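Local atomic coordinates of lipolytic protein G-D-S-L family (Chitinophaga pinensis, PDB entry 4Q7Q), a protein that is of unknown function but probably hydrolyses ester bonds, as a possible lipase of the GDSL family in the SGNH hydrolase clan. Residues R87-L92 / T103-F108. Residues are numbered along the deposited sequence; the frame is centred on the assembly and turned at random.
Sequences RPVGKL and TVYGSF
Thr103 sets its methyl CG2 against Gly90 CA, 3.7 Å away, and its CA makes a CA-H...O contact with Pro88 O. A CB on Gly90 would clash with Thr103 CB, and the backbone angles of Gly90 by themselves call for glycine. Thr103 is the N-cap of helix 104-118. Its OG1 sits between the backbone N and the carbonyl carbon (chi1 61°) and accepts from Gly106 N at 3.0 Å. The first turn of the helix also gives N-H groups to segment 87-92. Val104 N donates to Pro88 O at 3.0 Å, in the plane of that carbonyl. Tyr105 N donates to Val89 O at 3.1 Å in a nearly straight bond (173° at the hydrogen). Besides the Thr103 cap, carbonyls of the loop between helices 80-85 and 92-96 thus take N-H groups of the first turn. Helix 104-118 follows strand 73-77 and precedes strand 123-127, within the alpha/beta fold with a parallel five-stranded sheet expected of an SGNH hydrolase. The loop lies over one face of the Tyr105 ring and reaches its edge. Leu92 CA makes a CH-pi contact over that face, 4.0 Å from the ring centre, and Leu92 N lies over the centre. Lys91 O is on the same face, toward CG. Val89 O lies at the ring edge, and Val89 CG1 touches Tyr105 CE2 at 3.8 Å. An alanine in place of Tyr105 would probably open a gap beneath Lys91 and Leu92 and leave Val89 CG1 without its aromatic neighbour. Two residues on, Ser107 OG accepts from Arg87 NH1 at 2.9 Å, tilted from the guanidinium plane, and more weakly from NH2. Ser107 OG also hydrogen-bonds Asn101 OD1, while Arg87 NH1 forms a salt bridge with Asp82 OD2.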
loop_
_atom_site.group_PDB
_atom_site.type_symbol
_atom_site.label_atom_id
_atom_site.label_comp_id
_atom_site.label_asym_id
_atom_site.label_seq_id
_atom_site.Cartn_x
_atom_site.Cartn_y
_atom_site.Cartn_z
ATOM N N ARG A 87 5.804 -9.349 -10.564
ATOM C CA ARG A 87 6.930 -8.605 -11.144
ATOM C C ARG A 87 8.201 -8.924 -10.388
ATOM O O ARG A 87 8.193 -8.949 -9.160
ATOM C CB ARG A 87 6.724 -7.094 -11.033
ATOM C CG ARG A 87 5.924 -6.422 -12.117
ATOM C CD ARG A 87 6.125 -4.908 -12.026
ATOM N NE ARG A 87 7.187 -4.399 -12.899
ATOM C CZ ARG A 87 8.034 -3.421 -12.572
ATOM N NH1 ARG A 87 7.980 -2.854 -11.369
ATOM N NH2 ARG A 87 8.952 -3.012 -13.445
ATOM N N PRO A 88 9.308 -9.139 -11.107
ATOM C CA PRO A 88 10.560 -9.426 -10.403
ATOM C C PRO A 88 11.022 -8.242 -9.560
ATOM O O PRO A 88 11.012 -7.095 -10.012
ATOM C CB PRO A 88 11.556 -9.694 -11.539
ATOM C CG PRO A 88 10.948 -9.131 -12.754
ATOM C CD PRO A 88 9.464 -9.183 -12.571
ATOM N N VAL A 89 11.416 -8.535 -8.330
ATOM C CA VAL A 89 11.937 -7.522 -7.437
ATOM C C VAL A 89 13.220 -6.934 -8.005
ATOM O O VAL A 89 13.419 -5.723 -8.000
ATOM C CB VAL A 89 12.224 -8.127 -6.058
ATOM C CG1 VAL A 89 13.027 -7.157 -5.202
ATOM C CG2 VAL A 89 10.917 -8.517 -5.376
ATOM N N GLY A 90 14.080 -7.801 -8.522
ATOM C CA GLY A 90 15.374 -7.370 -9.009
ATOM C C GLY A 90 16.406 -7.262 -7.907
ATOM O O GLY A 90 16.243 -7.827 -6.820
ATOM N N LYS A 91 17.486 -6.540 -8.194
ATOM C CA LYS A 91 18.569 -6.372 -7.235
ATOM C C LYS A 91 19.007 -4.918 -7.223
ATOM O O LYS A 91 18.619 -4.147 -8.094
ATOM C CB LYS A 91 19.751 -7.281 -7.591
ATOM C CG LYS A 91 19.442 -8.782 -7.544
ATOM C CD LYS A 91 20.656 -9.633 -7.935
ATOM C CE LYS A 91 20.395 -11.123 -7.713
ATOM N NZ LYS A 91 21.518 -11.983 -8.199
ATOM N N LEU A 92 19.827 -4.542 -6.249
ATOM C CA LEU A 92 20.257 -3.152 -6.135
ATOM C C LEU A 92 20.925 -2.638 -7.420
ATOM O O LEU A 92 20.821 -1.457 -7.742
ATOM C CB LEU A 92 21.175 -2.964 -4.924
ATOM C CG LEU A 92 21.651 -1.534 -4.631
ATOM C CD1 LEU A 92 20.481 -0.593 -4.391
ATOM C CD2 LEU A 92 22.618 -1.503 -3.450
ATOM N N THR A 103 12.159 -4.325 -13.341
ATOM C CA THR A 103 12.147 -4.835 -11.976
ATOM C C THR A 103 11.651 -3.725 -11.075
ATOM O O THR A 103 11.607 -2.558 -11.484
ATOM C CB THR A 103 13.558 -5.218 -11.480
ATOM O OG1 THR A 103 14.403 -4.055 -11.486
ATOM C CG2 THR A 103 14.176 -6.302 -12.354
ATOM N N VAL A 104 11.312 -4.084 -9.842
ATOM C CA VAL A 104 10.889 -3.113 -8.840
ATOM C C VAL A 104 12.007 -2.115 -8.531
ATOM O O VAL A 104 11.782 -0.902 -8.521
ATOM C CB VAL A 104 10.395 -3.806 -7.557
ATOM C CG1 VAL A 104 10.010 -2.776 -6.520
ATOM C CG2 VAL A 104 9.212 -4.705 -7.885
ATOM N N TYR A 105 13.214 -2.616 -8.299
ATOM C CA TYR A 105 14.357 -1.733 -8.100
ATOM C C TYR A 105 14.523 -0.755 -9.275
ATOM O O TYR A 105 14.799 0.431 -9.069
ATOM C CB TYR A 105 15.633 -2.554 -7.952
ATOM C CG TYR A 105 15.961 -3.074 -6.562
ATOM C CD1 TYR A 105 16.576 -2.258 -5.625
ATOM C CD2 TYR A 105 15.714 -4.399 -6.214
ATOM C CE1 TYR A 105 16.921 -2.738 -4.374
ATOM C CE2 TYR A 105 16.059 -4.891 -4.962
ATOM C CZ TYR A 105 16.667 -4.052 -4.045
ATOM O OH TYR A 105 17.019 -4.510 -2.788
ATOM N N GLY A 106 14.356 -1.250 -10.504
ATOM C CA GLY A 106 14.412 -0.405 -11.689
ATOM C C GLY A 106 13.345 0.683 -11.695
ATOM O O GLY A 106 13.623 1.840 -12.017
ATOM N N SER A 107 12.120 0.313 -11.326
ATOM C CA SER A 107 11.015 1.273 -11.278
ATOM C C SER A 107 11.295 2.367 -10.266
ATOM O O SER A 107 10.985 3.533 -10.500
ATOM C CB SER A 107 9.703 0.580 -10.908
ATOM O OG SER A 107 9.329 -0.355 -11.900
ATOM N N PHE A 108 11.866 1.990 -9.127
ATOM C CA PHE A 108 12.167 2.989 -8.110
ATOM C C PHE A 108 13.267 3.933 -8.572
ATOM O O PHE A 108 13.241 5.119 -8.234
ATOM C CB PHE A 108 12.482 2.351 -6.759
ATOM C CG PHE A 108 11.258 2.069 -5.935
ATOM C CD1 PHE A 108 10.399 1.042 -6.284
ATOM C CD2 PHE A 108 10.965 2.835 -4.816
ATOM C CE1 PHE A 108 9.257 0.779 -5.526
ATOM C CE2 PHE A 108 9.832 2.582 -4.055
ATOM C CZ PHE A 108 8.974 1.548 -4.407
#